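Long-range contacts in glutathione S-transferase (Vibrio parahaemolyticus, PDB 7MIQ), which probably catalyses the conjugation of glutathione to electrophilic compounds, as expected of a Gtt2-class glutathione S-transferase: residues M1-T6 with V26-L31; S16-E21 with F160-I165; K20-E25 with Y72-F77; S47-V52 with T62-V67. All coordinates share one frame; numbering follows the deposited sequence.

Contact 1: residues M1-T6 with V26-L31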
loop_
_atom_site.group_PDB
_atom_site.type_symbol
_atom_site.label_atom_id
_atom_site.label_comp_id
_atom_site.label_asym_id
_atom_site.label_seq_id
_atom_site.Cartn_x
_atom_site.Cartn_y
_atom_site.Cartn_z
ATOM N N MET A 1 24.636 -7.960 0.555
ATOM C CA MET A 1 23.847 -6.843 1.050
ATOM C C MET A 1 23.709 -6.898 2.568
ATOM O O MET A 1 24.101 -7.880 3.195
ATOM C CB MET A 1 22.470 -6.828 0.384
ATOM C CG MET A 1 21.874 -8.193 0.139
ATOM S SD MET A 1 20.514 -8.132 -1.045
ATOM C CE MET A 1 20.384 -9.862 -1.471
ATOM N N LYS A 2 23.163 -5.831 3.150
ATOM C CA LYS A 2 22.951 -5.732 4.587
ATOM C C LYS A 2 21.515 -5.314 4.865
ATOM O O LYS A 2 20.930 -4.516 4.126
ATOM C CB LYS A 2 23.906 -4.720 5.236
ATOM C CG LYS A 2 25.379 -5.067 5.102
ATOM C CD LYS A 2 26.241 -3.962 5.693
ATOM C CE LYS A 2 27.720 -4.242 5.485
ATOM N NZ LYS A 2 28.565 -3.107 5.952
ATOM N N LEU A 3 20.961 -5.848 5.950
ATOM C CA LEU A 3 19.607 -5.525 6.395
ATOM C C LEU A 3 19.687 -4.889 7.778
ATOM O O LEU A 3 20.063 -5.553 8.751
ATOM C CB LEU A 3 18.730 -6.776 6.417
ATOM C CG LEU A 3 17.284 -6.605 6.885
ATOM C CD1 LEU A 3 16.538 -5.631 5.982
ATOM C CD2 LEU A 3 16.580 -7.959 6.933
ATOM N N TYR A 4 19.334 -3.607 7.861
ATOM C CA TYR A 4 19.320 -2.874 9.121
ATOM C C TYR A 4 17.960 -3.032 9.791
ATOM O O TYR A 4 16.922 -2.783 9.170
ATOM C CB TYR A 4 19.620 -1.391 8.888
ATOM C CG TYR A 4 21.000 -1.122 8.329
ATOM C CD1 TYR A 4 21.237 -1.155 6.961
ATOM C CD2 TYR A 4 22.067 -0.829 9.174
ATOM C CE1 TYR A 4 22.502 -0.908 6.450
ATOM C CE2 TYR A 4 23.332 -0.581 8.671
ATOM C CZ TYR A 4 23.542 -0.621 7.309
ATOM O OH TYR A 4 24.800 -0.374 6.805
ATOM N N GLU A 5 17.971 -3.427 11.060
ATOM C CA GLU A 5 16.736 -3.786 11.740
ATOM C C GLU A 5 16.912 -3.571 13.233
ATOM O O GLU A 5 18.037 -3.490 13.736
ATOM C CB GLU A 5 16.356 -5.244 11.455
ATOM C CG GLU A 5 17.418 -6.236 11.927
ATOM C CD GLU A 5 17.056 -7.682 11.652
ATOM O OE1 GLU A 5 16.008 -7.932 11.021
ATOM O OE2 GLU A 5 17.825 -8.570 12.076
ATOM N N THR A 6 15.785 -3.470 13.934
ATOM C CA THR A 6 15.774 -3.568 15.386
ATOM C C THR A 6 15.348 -4.977 15.793
ATOM O O THR A 6 14.857 -5.766 14.981
ATOM C CB THR A 6 14.866 -2.503 16.017
ATOM O OG1 THR A 6 13.536 -2.622 15.508
ATOM C CG2 THR A 6 15.394 -1.106 15.715
ATOM N N VAL A 26 20.944 -12.821 4.485
ATOM C CA VAL A 26 21.455 -11.456 4.375
ATOM C C VAL A 26 22.064 -11.056 5.712
ATOM O O VAL A 26 21.486 -11.329 6.769
ATOM C CB VAL A 26 20.341 -10.462 3.974
ATOM C CG1 VAL A 26 20.867 -9.034 3.976
ATOM C CG2 VAL A 26 19.764 -10.817 2.612
ATOM N N GLU A 27 23.227 -10.399 5.667
ATOM C CA GLU A 27 23.867 -9.944 6.894
ATOM C C GLU A 27 22.984 -8.915 7.587
ATOM O O GLU A 27 22.486 -7.979 6.956
ATOM C CB GLU A 27 25.239 -9.341 6.599
ATOM C CG GLU A 27 25.894 -8.715 7.826
ATOM C CD GLU A 27 27.234 -8.070 7.525
ATOM O OE1 GLU A 27 27.901 -8.495 6.560
ATOM O OE2 GLU A 27 27.621 -7.134 8.257
ATOM N N ARG A 28 22.779 -9.099 8.883
ATOM C CA ARG A 28 21.946 -8.206 9.676
ATOM C C ARG A 28 22.819 -7.224 10.440
ATOM O O ARG A 28 23.894 -7.581 10.927
ATOM C CB ARG A 28 21.080 -8.991 10.659
ATOM C CG ARG A 28 20.400 -10.207 10.060
ATOM C CD ARG A 28 19.438 -9.814 8.957
ATOM N NE ARG A 28 18.712 -10.971 8.448
ATOM C CZ ARG A 28 17.511 -11.343 8.867
ATOM N NH1 ARG A 28 16.861 -10.660 9.795
ATOM N NH2 ARG A 28 16.946 -12.425 8.341
ATOM N N VAL A 29 22.350 -5.985 10.542
ATOM C CA VAL A 29 22.983 -4.965 11.368
ATOM C C VAL A 29 21.944 -4.482 12.368
ATOM O O VAL A 29 20.900 -3.949 11.974
ATOM C CB VAL A 29 23.519 -3.794 10.530
ATOM C CG1 VAL A 29 24.140 -2.743 11.434
ATOM C CG2 VAL A 29 24.519 -4.287 9.489
ATOM N N ALA A 30 22.224 -4.668 13.654
ATOM C CA ALA A 30 21.304 -4.229 14.695
ATOM C C ALA A 30 21.404 -2.723 14.898
ATOM O O ALA A 30 22.500 -2.154 14.900
ATOM C CB ALA A 30 21.593 -4.955 16.011
ATOM N N LEU A 31 20.248 -2.080 15.067
ATOM C CA LEU A 31 20.154 -0.670 15.411
ATOM C C LEU A 31 19.414 -0.513 16.734
ATOM O O LEU A 31 18.688 -1.410 17.170
ATOM C CB LEU A 31 19.417 0.133 14.330
ATOM C CG LEU A 31 19.934 0.091 12.893
ATOM C CD1 LEU A 31 19.115 1.019 12.016
ATOM C CD2 LEU A 31 21.393 0.478 12.855
HETATM O O HOH W 1 24.406 -10.558 3.262
#

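Contact 2: residues S16-E21 with F160-I165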
loop_
_atom_site.group_PDB
_atom_site.type_symbol
_atom_site.label_atom_id
_atom_site.label_comp_id
_atom_site.label_asym_id
_atom_site.label_seq_id
_atom_site.Cartn_x
_atom_site.Cartn_y
_atom_site.Cartn_z
ATOM N N SER A 16 11.967 -10.615 7.791
ATOM C CA SER A 16 12.656 -11.812 8.273
ATOM C C SER A 16 11.916 -13.083 7.876
ATOM O O SER A 16 12.538 -14.064 7.451
ATOM C CB SER A 16 12.819 -11.756 9.795
ATOM O OG SER A 16 13.749 -10.763 10.182
ATOM N N ILE A 17 10.590 -13.092 8.023
ATOM C CA ILE A 17 9.809 -14.271 7.654
ATOM C C ILE A 17 9.890 -14.515 6.151
ATOM O O ILE A 17 10.053 -15.655 5.698
ATOM C CB ILE A 17 8.354 -14.103 8.124
ATOM C CG1 ILE A 17 8.290 -14.038 9.653
ATOM C CG2 ILE A 17 7.476 -15.230 7.592
ATOM C CD1 ILE A 17 6.933 -13.574 10.173
ATOM N N PHE A 18 9.777 -13.446 5.358
ATOM C CA PHE A 18 9.875 -13.567 3.906
ATOM C C PHE A 18 11.224 -14.144 3.494
ATOM O O PHE A 18 11.296 -15.041 2.645
ATOM C CB PHE A 18 9.658 -12.192 3.272
ATOM C CG PHE A 18 9.453 -12.223 1.782
ATOM C CD1 PHE A 18 10.532 -12.308 0.918
ATOM C CD2 PHE A 18 8.179 -12.133 1.248
ATOM C CE1 PHE A 18 10.341 -12.321 -0.455
ATOM C CE2 PHE A 18 7.978 -12.145 -0.123
ATOM C CZ PHE A 18 9.060 -12.242 -0.976
ATOM N N LEU A 19 12.304 -13.646 4.094
ATOM C CA LEU A 19 13.634 -14.141 3.761
ATOM C C LEU A 19 13.768 -15.622 4.097
ATOM O O LEU A 19 14.354 -16.391 3.325
ATOM C CB LEU A 19 14.686 -13.314 4.497
ATOM C CG LEU A 19 16.111 -13.318 3.953
ATOM C CD1 LEU A 19 16.121 -12.970 2.474
ATOM C CD2 LEU A 19 16.954 -12.334 4.740
ATOM N N LYS A 20 13.211 -16.047 5.235
ATOM C CA LYS A 20 13.248 -17.466 5.579
ATOM C C LYS A 20 12.440 -18.302 4.596
ATOM O O LYS A 20 12.864 -19.402 4.220
ATOM C CB LYS A 20 12.741 -17.683 7.005
ATOM C CG LYS A 20 13.780 -17.454 8.087
ATOM C CD LYS A 20 13.188 -17.695 9.469
ATOM C CE LYS A 20 14.227 -17.500 10.561
ATOM N NZ LYS A 20 13.628 -17.602 11.922
ATOM N N GLU A 21 11.272 -17.806 4.170
ATOM C CA GLU A 21 10.441 -18.560 3.233
ATOM C C GLU A 21 11.194 -18.848 1.938
ATOM O O GLU A 21 11.169 -19.975 1.431
ATOM C CB GLU A 21 9.142 -17.802 2.937
ATOM C CG GLU A 21 8.071 -17.894 4.024
ATOM C CD GLU A 21 7.427 -19.275 4.114
ATOM O OE1 GLU A 21 7.575 -20.080 3.166
ATOM O OE2 GLU A 21 6.768 -19.553 5.134
ATOM N N PHE A 160 -0.111 -20.081 -0.531
ATOM C CA PHE A 160 0.551 -19.191 0.415
ATOM C C PHE A 160 1.282 -18.089 -0.342
ATOM O O PHE A 160 1.977 -18.356 -1.326
ATOM C CB PHE A 160 1.527 -19.988 1.284
ATOM C CG PHE A 160 2.319 -19.149 2.249
ATOM C CD1 PHE A 160 1.786 -18.792 3.478
ATOM C CD2 PHE A 160 3.608 -18.734 1.936
ATOM C CE1 PHE A 160 2.513 -18.026 4.374
ATOM C CE2 PHE A 160 4.342 -17.962 2.824
ATOM C CZ PHE A 160 3.794 -17.609 4.046
ATOM N N SER A 161 1.118 -16.848 0.115
ATOM C CA SER A 161 1.732 -15.699 -0.537
ATOM C C SER A 161 2.160 -14.694 0.523
ATOM O O SER A 161 1.932 -14.883 1.722
ATOM C CB SER A 161 0.770 -15.046 -1.535
ATOM O OG SER A 161 -0.215 -14.284 -0.856
ATOM N N VAL A 162 2.771 -13.598 0.063
ATOM C CA VAL A 162 3.215 -12.541 0.967
ATOM C C VAL A 162 2.048 -11.965 1.764
ATOM O O VAL A 162 2.235 -11.464 2.879
ATOM C CB VAL A 162 3.953 -11.446 0.166
ATOM C CG1 VAL A 162 2.992 -10.741 -0.781
ATOM C CG2 VAL A 162 4.633 -10.450 1.105
ATOM N N VAL A 163 0.828 -12.029 1.218
ATOM C CA VAL A 163 -0.326 -11.505 1.945
ATOM C C VAL A 163 -0.552 -12.282 3.233
ATOM O O VAL A 163 -1.013 -11.723 4.237
ATOM C CB VAL A 163 -1.582 -11.522 1.050
ATOM C CG1 VAL A 163 -2.766 -10.888 1.779
ATOM C CG2 VAL A 163 -1.313 -10.791 -0.261
ATOM N N ASP A 164 -0.225 -13.573 3.236
ATOM C CA ASP A 164 -0.410 -14.374 4.440
ATOM C C ASP A 164 0.623 -14.034 5.507
ATOM O O ASP A 164 0.341 -14.167 6.704
ATOM C CB ASP A 164 -0.363 -15.856 4.075
ATOM C CG ASP A 164 -1.455 -16.237 3.091
ATOM O OD1 ASP A 164 -2.627 -16.335 3.510
ATOM O OD2 ASP A 164 -1.148 -16.402 1.892
ATOM N N ILE A 165 1.817 -13.593 5.105
ATOM C CA ILE A 165 2.770 -13.070 6.083
ATOM C C ILE A 165 2.201 -11.820 6.738
ATOM O O ILE A 165 2.203 -11.675 7.968
ATOM C CB ILE A 165 4.128 -12.781 5.417
ATOM C CG1 ILE A 165 4.688 -14.044 4.760
ATOM C CG2 ILE A 165 5.114 -12.217 6.437
ATOM C CD1 ILE A 165 5.982 -13.810 4.010
#

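Contact 3: residues K20-E25 with Y72-F77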
loop_
_atom_site.group_PDB
_atom_site.type_symbol
_atom_site.label_atom_id
_atom_site.label_comp_id
_atom_site.label_asym_id
_atom_site.label_seq_id
_atom_site.Cartn_x
_atom_site.Cartn_y
_atom_site.Cartn_z
ATOM N N LYS A 20 13.211 -16.047 5.235
ATOM C CA LYS A 20 13.248 -17.466 5.579
ATOM C C LYS A 20 12.440 -18.302 4.596
ATOM O O LYS A 20 12.864 -19.402 4.220
ATOM C CB LYS A 20 12.741 -17.683 7.005
ATOM C CG LYS A 20 13.780 -17.454 8.087
ATOM C CD LYS A 20 13.188 -17.695 9.469
ATOM C CE LYS A 20 14.227 -17.500 10.561
ATOM N NZ LYS A 20 13.628 -17.602 11.922
ATOM N N GLU A 21 11.272 -17.806 4.170
ATOM C CA GLU A 21 10.441 -18.560 3.233
ATOM C C GLU A 21 11.194 -18.848 1.938
ATOM O O GLU A 21 11.169 -19.975 1.431
ATOM C CB GLU A 21 9.142 -17.802 2.937
ATOM C CG GLU A 21 8.071 -17.894 4.024
ATOM C CD GLU A 21 7.427 -19.275 4.114
ATOM O OE1 GLU A 21 7.575 -20.080 3.166
ATOM O OE2 GLU A 21 6.768 -19.553 5.134
ATOM N N ILE A 22 11.879 -17.840 1.387
ATOM C CA ILE A 22 12.536 -18.011 0.094
ATOM C C ILE A 22 13.934 -18.597 0.219
ATOM O O ILE A 22 14.589 -18.834 -0.807
ATOM C CB ILE A 22 12.591 -16.677 -0.679
ATOM C CG1 ILE A 22 13.483 -15.663 0.045
ATOM C CG2 ILE A 22 11.183 -16.124 -0.874
ATOM C CD1 ILE A 22 13.590 -14.332 -0.683
ATOM N N GLY A 23 14.412 -18.847 1.434
ATOM C CA GLY A 23 15.704 -19.477 1.607
ATOM C C GLY A 23 16.885 -18.565 1.391
ATOM O O GLY A 23 17.970 -19.044 1.045
ATOM N N GLY A 24 16.709 -17.260 1.582
ATOM C CA GLY A 24 17.782 -16.309 1.416
ATOM C C GLY A 24 18.462 -15.989 2.734
ATOM O O GLY A 24 17.910 -16.198 3.810
ATOM N N GLU A 25 19.685 -15.476 2.633
ATOM C CA GLU A 25 20.471 -15.101 3.804
ATOM C C GLU A 25 21.122 -13.752 3.546
ATOM O O GLU A 25 21.791 -13.571 2.525
ATOM C CB GLU A 25 21.537 -16.154 4.118
ATOM C CG GLU A 25 22.379 -15.837 5.343
ATOM C CD GLU A 25 23.472 -16.859 5.578
ATOM O OE1 GLU A 25 23.619 -17.775 4.740
ATOM O OE2 GLU A 25 24.185 -16.749 6.598
ATOM N N TYR A 72 12.473 -6.832 -3.728
ATOM C CA TYR A 72 13.848 -6.953 -4.207
ATOM C C TYR A 72 14.434 -8.313 -3.848
ATOM O O TYR A 72 15.056 -8.977 -4.689
ATOM C CB TYR A 72 14.718 -5.830 -3.634
ATOM C CG TYR A 72 16.104 -5.799 -4.244
ATOM C CD1 TYR A 72 17.135 -6.586 -3.729
ATOM C CD2 TYR A 72 16.377 -5.005 -5.349
ATOM C CE1 TYR A 72 18.402 -6.572 -4.297
ATOM C CE2 TYR A 72 17.639 -4.981 -5.919
ATOM C CZ TYR A 72 18.644 -5.768 -5.391
ATOM O OH TYR A 72 19.895 -5.749 -5.962
ATOM N N LEU A 73 14.250 -8.744 -2.596
ATOM C CA LEU A 73 14.801 -10.023 -2.157
ATOM C C LEU A 73 14.199 -11.192 -2.919
ATOM O O LEU A 73 14.876 -12.205 -3.128
ATOM C CB LEU A 73 14.570 -10.208 -0.659
ATOM C CG LEU A 73 15.282 -9.225 0.271
ATOM C CD1 LEU A 73 14.773 -9.389 1.705
ATOM C CD2 LEU A 73 16.787 -9.412 0.199
ATOM N N ASP A 74 12.929 -11.079 -3.323
ATOM C CA ASP A 74 12.304 -12.142 -4.107
ATOM C C ASP A 74 13.064 -12.382 -5.406
ATOM O O ASP A 74 13.238 -13.529 -5.832
ATOM C CB ASP A 74 10.842 -11.787 -4.390
ATOM C CG ASP A 74 10.058 -12.951 -4.984
ATOM O OD1 ASP A 74 10.232 -14.094 -4.516
ATOM O OD2 ASP A 74 9.247 -12.720 -5.904
ATOM N N GLU A 75 13.541 -11.313 -6.042
ATOM C CA GLU A 75 14.330 -11.466 -7.256
ATOM C C GLU A 75 15.794 -11.757 -6.964
ATOM O O GLU A 75 16.479 -12.339 -7.812
ATOM C CB GLU A 75 14.214 -10.211 -8.122
ATOM C CG GLU A 75 12.801 -9.926 -8.588
ATOM C CD GLU A 75 12.730 -8.773 -9.566
ATOM O OE1 GLU A 75 13.534 -8.751 -10.522
ATOM O OE2 GLU A 75 11.877 -7.883 -9.375
ATOM N N ALA A 76 16.284 -11.371 -5.783
ATOM C CA ALA A 76 17.681 -11.615 -5.445
ATOM C C ALA A 76 17.943 -13.084 -5.142
ATOM O O ALA A 76 19.026 -13.591 -5.448
ATOM C CB ALA A 76 18.094 -10.749 -4.255
ATOM N N PHE A 77 16.975 -13.783 -4.552
ATOM C CA PHE A 77 17.119 -15.197 -4.204
ATOM C C PHE A 77 16.071 -15.988 -4.977
ATOM O O PHE A 77 14.914 -16.073 -4.554
ATOM C CB PHE A 77 16.987 -15.404 -2.697
ATOM C CG PHE A 77 18.001 -14.642 -1.903
ATOM C CD1 PHE A 77 19.298 -15.113 -1.783
ATOM C CD2 PHE A 77 17.667 -13.444 -1.298
ATOM C CE1 PHE A 77 20.244 -14.406 -1.066
ATOM C CE2 PHE A 77 18.606 -12.732 -0.574
ATOM C CZ PHE A 77 19.897 -13.214 -0.459
#

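Contact 4: residues S47-V52 with T62-V67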
loop_
_atom_site.group_PDB
_atom_site.type_symbol
_atom_site.label_atom_id
_atom_site.label_comp_id
_atom_site.label_asym_id
_atom_site.label_seq_id
_atom_site.Cartn_x
_atom_site.Cartn_y
_atom_site.Cartn_z
ATOM N N SER A 47 17.062 6.380 4.793
ATOM C CA SER A 47 15.743 5.767 4.696
ATOM C C SER A 47 14.730 6.831 4.288
ATOM O O SER A 47 14.475 7.774 5.044
ATOM C CB SER A 47 15.346 5.128 6.028
ATOM O OG SER A 47 14.074 4.504 5.947
ATOM N N VAL A 48 14.149 6.672 3.098
ATOM C CA VAL A 48 13.213 7.672 2.587
ATOM C C VAL A 48 12.054 7.867 3.554
ATOM O O VAL A 48 11.598 8.996 3.775
ATOM C CB VAL A 48 12.720 7.277 1.183
ATOM C CG1 VAL A 48 11.490 8.091 0.803
ATOM C CG2 VAL A 48 13.839 7.464 0.174
ATOM N N ASN A 49 11.551 6.781 4.139
ATOM C CA ASN A 49 10.465 6.888 5.105
ATOM C C ASN A 49 10.967 7.087 6.530
ATOM O O ASN A 49 10.151 7.252 7.445
ATOM C CB ASN A 49 9.547 5.656 5.017
ATOM C CG ASN A 49 10.178 4.387 5.579
ATOM O OD1 ASN A 49 11.383 4.318 5.820
ATOM N ND2 ASN A 49 9.351 3.367 5.779
ATOM N N GLY A 50 12.285 7.088 6.733
ATOM C CA GLY A 50 12.864 7.350 8.035
ATOM C C GLY A 50 12.727 6.230 9.037
ATOM O O GLY A 50 12.797 6.483 10.244
ATOM N N LYS A 51 12.543 4.993 8.579
ATOM C CA LYS A 51 12.257 3.887 9.478
ATOM C C LYS A 51 13.051 2.651 9.077
ATOM O O LYS A 51 13.578 2.554 7.966
ATOM C CB LYS A 51 10.756 3.558 9.504
ATOM C CG LYS A 51 9.895 4.629 10.160
ATOM C CD LYS A 51 8.422 4.257 10.130
ATOM C CE LYS A 51 7.564 5.343 10.758
ATOM N NZ LYS A 51 7.731 6.654 10.072
ATOM N N VAL A 52 13.140 1.712 10.015
ATOM C CA VAL A 52 13.630 0.362 9.751
ATOM C C VAL A 52 12.418 -0.489 9.392
ATOM O O VAL A 52 11.299 -0.174 9.825
ATOM C CB VAL A 52 14.386 -0.218 10.961
ATOM C CG1 VAL A 52 15.629 0.599 11.259
ATOM C CG2 VAL A 52 13.476 -0.285 12.181
ATOM N N THR A 62 20.075 2.077 -1.015
ATOM C CA THR A 62 19.211 1.671 0.088
ATOM C C THR A 62 17.752 1.609 -0.345
ATOM O O THR A 62 17.290 2.426 -1.151
ATOM C CB THR A 62 19.345 2.601 1.301
ATOM O OG1 THR A 62 19.058 3.952 0.920
ATOM C CG2 THR A 62 20.750 2.515 1.890
ATOM N N ILE A 63 17.036 0.630 0.206
ATOM C CA ILE A 63 15.618 0.407 -0.050
ATOM C C ILE A 63 14.921 0.307 1.300
ATOM O O ILE A 63 15.324 -0.496 2.146
ATOM C CB ILE A 63 15.385 -0.878 -0.871
ATOM C CG1 ILE A 63 16.111 -0.797 -2.219
ATOM C CG2 ILE A 63 13.893 -1.134 -1.070
ATOM C CD1 ILE A 63 16.214 -2.132 -2.944
ATOM N N CYS A 64 13.901 1.137 1.513
ATOM C CA CYS A 64 13.063 1.057 2.703
ATOM C C CYS A 64 11.669 0.581 2.299
ATOM O O CYS A 64 11.404 0.339 1.118
ATOM C CB CYS A 64 13.024 2.404 3.434
ATOM S SG CYS A 64 12.120 3.726 2.593
ATOM N N GLU A 65 10.785 0.455 3.302
ATOM C CA GLU A 65 9.454 -0.157 3.201
ATOM C C GLU A 65 9.566 -1.676 3.135
ATOM O O GLU A 65 10.210 -2.214 2.230
ATOM C CB GLU A 65 8.661 0.360 1.991
ATOM C CG GLU A 65 8.174 1.789 2.122
ATOM C CD GLU A 65 7.163 1.962 3.242
ATOM O OE1 GLU A 65 6.361 1.032 3.476
ATOM O OE2 GLU A 65 7.173 3.029 3.889
ATOM N N SER A 66 8.927 -2.373 4.083
ATOM C CA SER A 66 9.110 -3.818 4.198
ATOM C C SER A 66 8.731 -4.546 2.911
ATOM O O SER A 66 9.435 -5.470 2.485
ATOM C CB SER A 66 8.298 -4.357 5.376
ATOM O OG SER A 66 6.924 -4.057 5.225
ATOM N N VAL A 67 7.626 -4.149 2.274
ATOM C CA VAL A 67 7.188 -4.846 1.065
ATOM C C VAL A 67 8.148 -4.593 -0.093
ATOM O O VAL A 67 8.401 -5.486 -0.912
ATOM C CB VAL A 67 5.745 -4.446 0.705
ATOM C CG1 VAL A 67 5.299 -5.159 -0.571
ATOM C CG2 VAL A 67 4.807 -4.784 1.851
HETATM O O HOH W 2 11.274 0.713 6.224
#

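Contact 1: residues M1-T6 with V26-L31
The guanidinium of Arg28 carries the Leu3 methyl CD2 over one face, set toward the rim, while Glu5 and the carbonyl of Val26 come in at its edge, the latter taking a weak bond from NE. On the other side of the sheet the Tyr4 ring has Leu31 CD2 near its plane at the edge, and Val29 lies alongside it, with Val29 CB 3.6 Å from Tyr4 CD2. These side chains stand on two adjacent parallel strands, 2-5 and 27-30, joined by helix 10-22 in the beta-alpha-beta unit that opens the thioredoxin-like domain. The ladder runs Leu3 N to Glu27 O (2.8 Å), Val29 N to Leu3 O (2.9 Å), Glu5 N to Val29 O (3.1 Å) and Leu31 N to Glu5 O (2.9 Å). Where it begins, a water links Met1 O to Glu27 N. The bend of Arg28 at chi2 (-62°) brings CD against Leu3 CD2, and NH1 meets both carboxylate oxygens of Glu5 in a salt bridge, 3.1 Å from Glu5 OE1. The two planes stand 66° apart and both hydrogen bonds are weak. Tyr4 OH is taken by Glu56 on strand 54-56. The backbone ladder thus supplies the regular bonds of the pair, whereas the weak, non-coplanar salt bridge and a bond from NH1 to Ser16 OG join this side of the strands to helix 10-22.

Contact 2: residues S16-E21 with F160-I165
Ile17 and Phe18 pack against Ile165 and Val162 where helix 10-22 of the thioredoxin-like domain meets the start of helix 162-177 in the all-helical domain, an interdomain interface of the glutathione S-transferase fold. The tightly packed part is apolar. Ile17 and Ile165 slide past each other in opposite directions, their CG2 methyls 4.0 Å apart. The Ile165 side chain crosses that of Phe18 at about a right angle, CD1 3.9 Å from Phe18 CD2, and Val162 CG2 approaches the same ring atom obliquely. With CG anti to the backbone N (chi1 -168°), the Phe18 ring reaches this pair; it also touches Cys70 and Asp74 of helix 66-76. The side nearer solvent, where Glu21 is partly exposed, is polar and rests on one pair of side chains: Glu21 reaches tip to tip toward Phe160, with Glu21 CD 3.6 Å from Phe160 CE2 and the carboxylate and ring planes 38° apart. Arg199 serves both, in a salt bridge to Glu21 OE2 and a cation-pi contact with Phe160. A capping box closes the N-terminal end of helix 162-177: Ser161 OG accepts from Val163 N, and Ser161 N donates to the anti lone pair of Asp164 OD2 at 2.9 Å.

Contact 3: residues K20-E25 with Y72-F77
Ile22 touches Leu73 and Phe77 where the ends of helices 10-22 and 66-76 come together on one side of the thioredoxin-like sheet. Helix 10-22 stops in a Schellman motif, and the chain then leads into strand 27-30. Within the last turn, Ile22 points its CB toward the other helix and holds CG1 between its backbone N and carbonyl carbon (chi1 66°). The CD1 methyl beyond it lies 3.5 Å from Leu73 O and 4.2 Å from Leu73 CB, and it also meets Phe77 CB at 4.1 Å. Leu73 O already accepts from Phe77 N in the closing turn of helix 66-76, so the methyl packs against a carbonyl whose polar need is met. Gly23 follows with positive phi (77°), the conformation that turns the chain out of the helix, and its N bonds back to Lys20 O. Next, Gly24 CA sits over the centre of the Phe77 ring, 3.7 Å from its centroid and 12° off the ring normal, a CH-pi contact; Gly24 has no side chain to keep the ring away. Glu25 continues over the same ring face with its backbone N, while its side chain points away. Met1 and Leu19 also pack on Phe77, and beyond the contact Glu75 forms a salt bridge with Arg91 of the second subunit. At the far end of the ring, Phe77 CZ lies 3.6 Å from Glu25 O.

Contact 4: residues S47-V52 with T62-V67
Asn49 and Cys64 meet where a type I turn, Ser47 to Gly50, sits beside strand 62-64, an outer strand of the thioredoxin-like sheet, just before helix 66-76. In related transferases this loop and the start of that helix line the glutathione site, so the contact probably helps shape it here. Two hydrogen bonds cross the contact. The backbone N of Asn49 donates to Cys64 SG at 3.5 Å, a long bond of the kind sulfur accepts, and Asn49 ND2 donates to Glu65 OE2 at 2.9 Å. The second is oblique: ND2 stands well above the carboxylate plane, and the amide and carboxylate planes are 69° apart. Glu65, bent at chi2, lies at the N-cap position of helix 66-76. Within the turn, Gly50 N bonds to Ser47 O, and Asn49 OD1 accepts from Lys51 N in an Asx turn, the donor standing above the amide plane. Asn49 CG lies between the backbone N and carbonyl carbon (chi1 72°), from where OD1 takes Lys51 N and ND2 gives to Glu65. A water bound to Glu65 N makes weaker bonds to Asn49 ND2 and Lys51 O. The apolar contact is between Val48 CB and Cys64 SG (3.9 Å). From the second subunit, Trp97 packs on Val48, Gln104 on Asn49 and Met96 on Cys64, which places this corner at the dimer interface. Ser47 OG lies 3.4 Å from Cys64 CB.

In the fold
Contact 2 is the buried one and the only one to join the two domains; the others lie within the thioredoxin-like domain and are partly buried. Contacts 2 and 3 use overlapping parts of helix 10-22, turning it toward helix 162-177 and helix 66-76 respectively, while contact 1 pairs the strands on either side of that helix in sequence. Contacts 1 and 4 both reach the same sheet and meet through Leu31 and Val52. Their chemistry follows their place: a backbone ladder in contact 1, side-chain packing in contact 2, backbone on an aromatic face plus one methyl in contact 3, and polar turn bonds in contact 4. Contacts 3 and 4 also reach the second subunit.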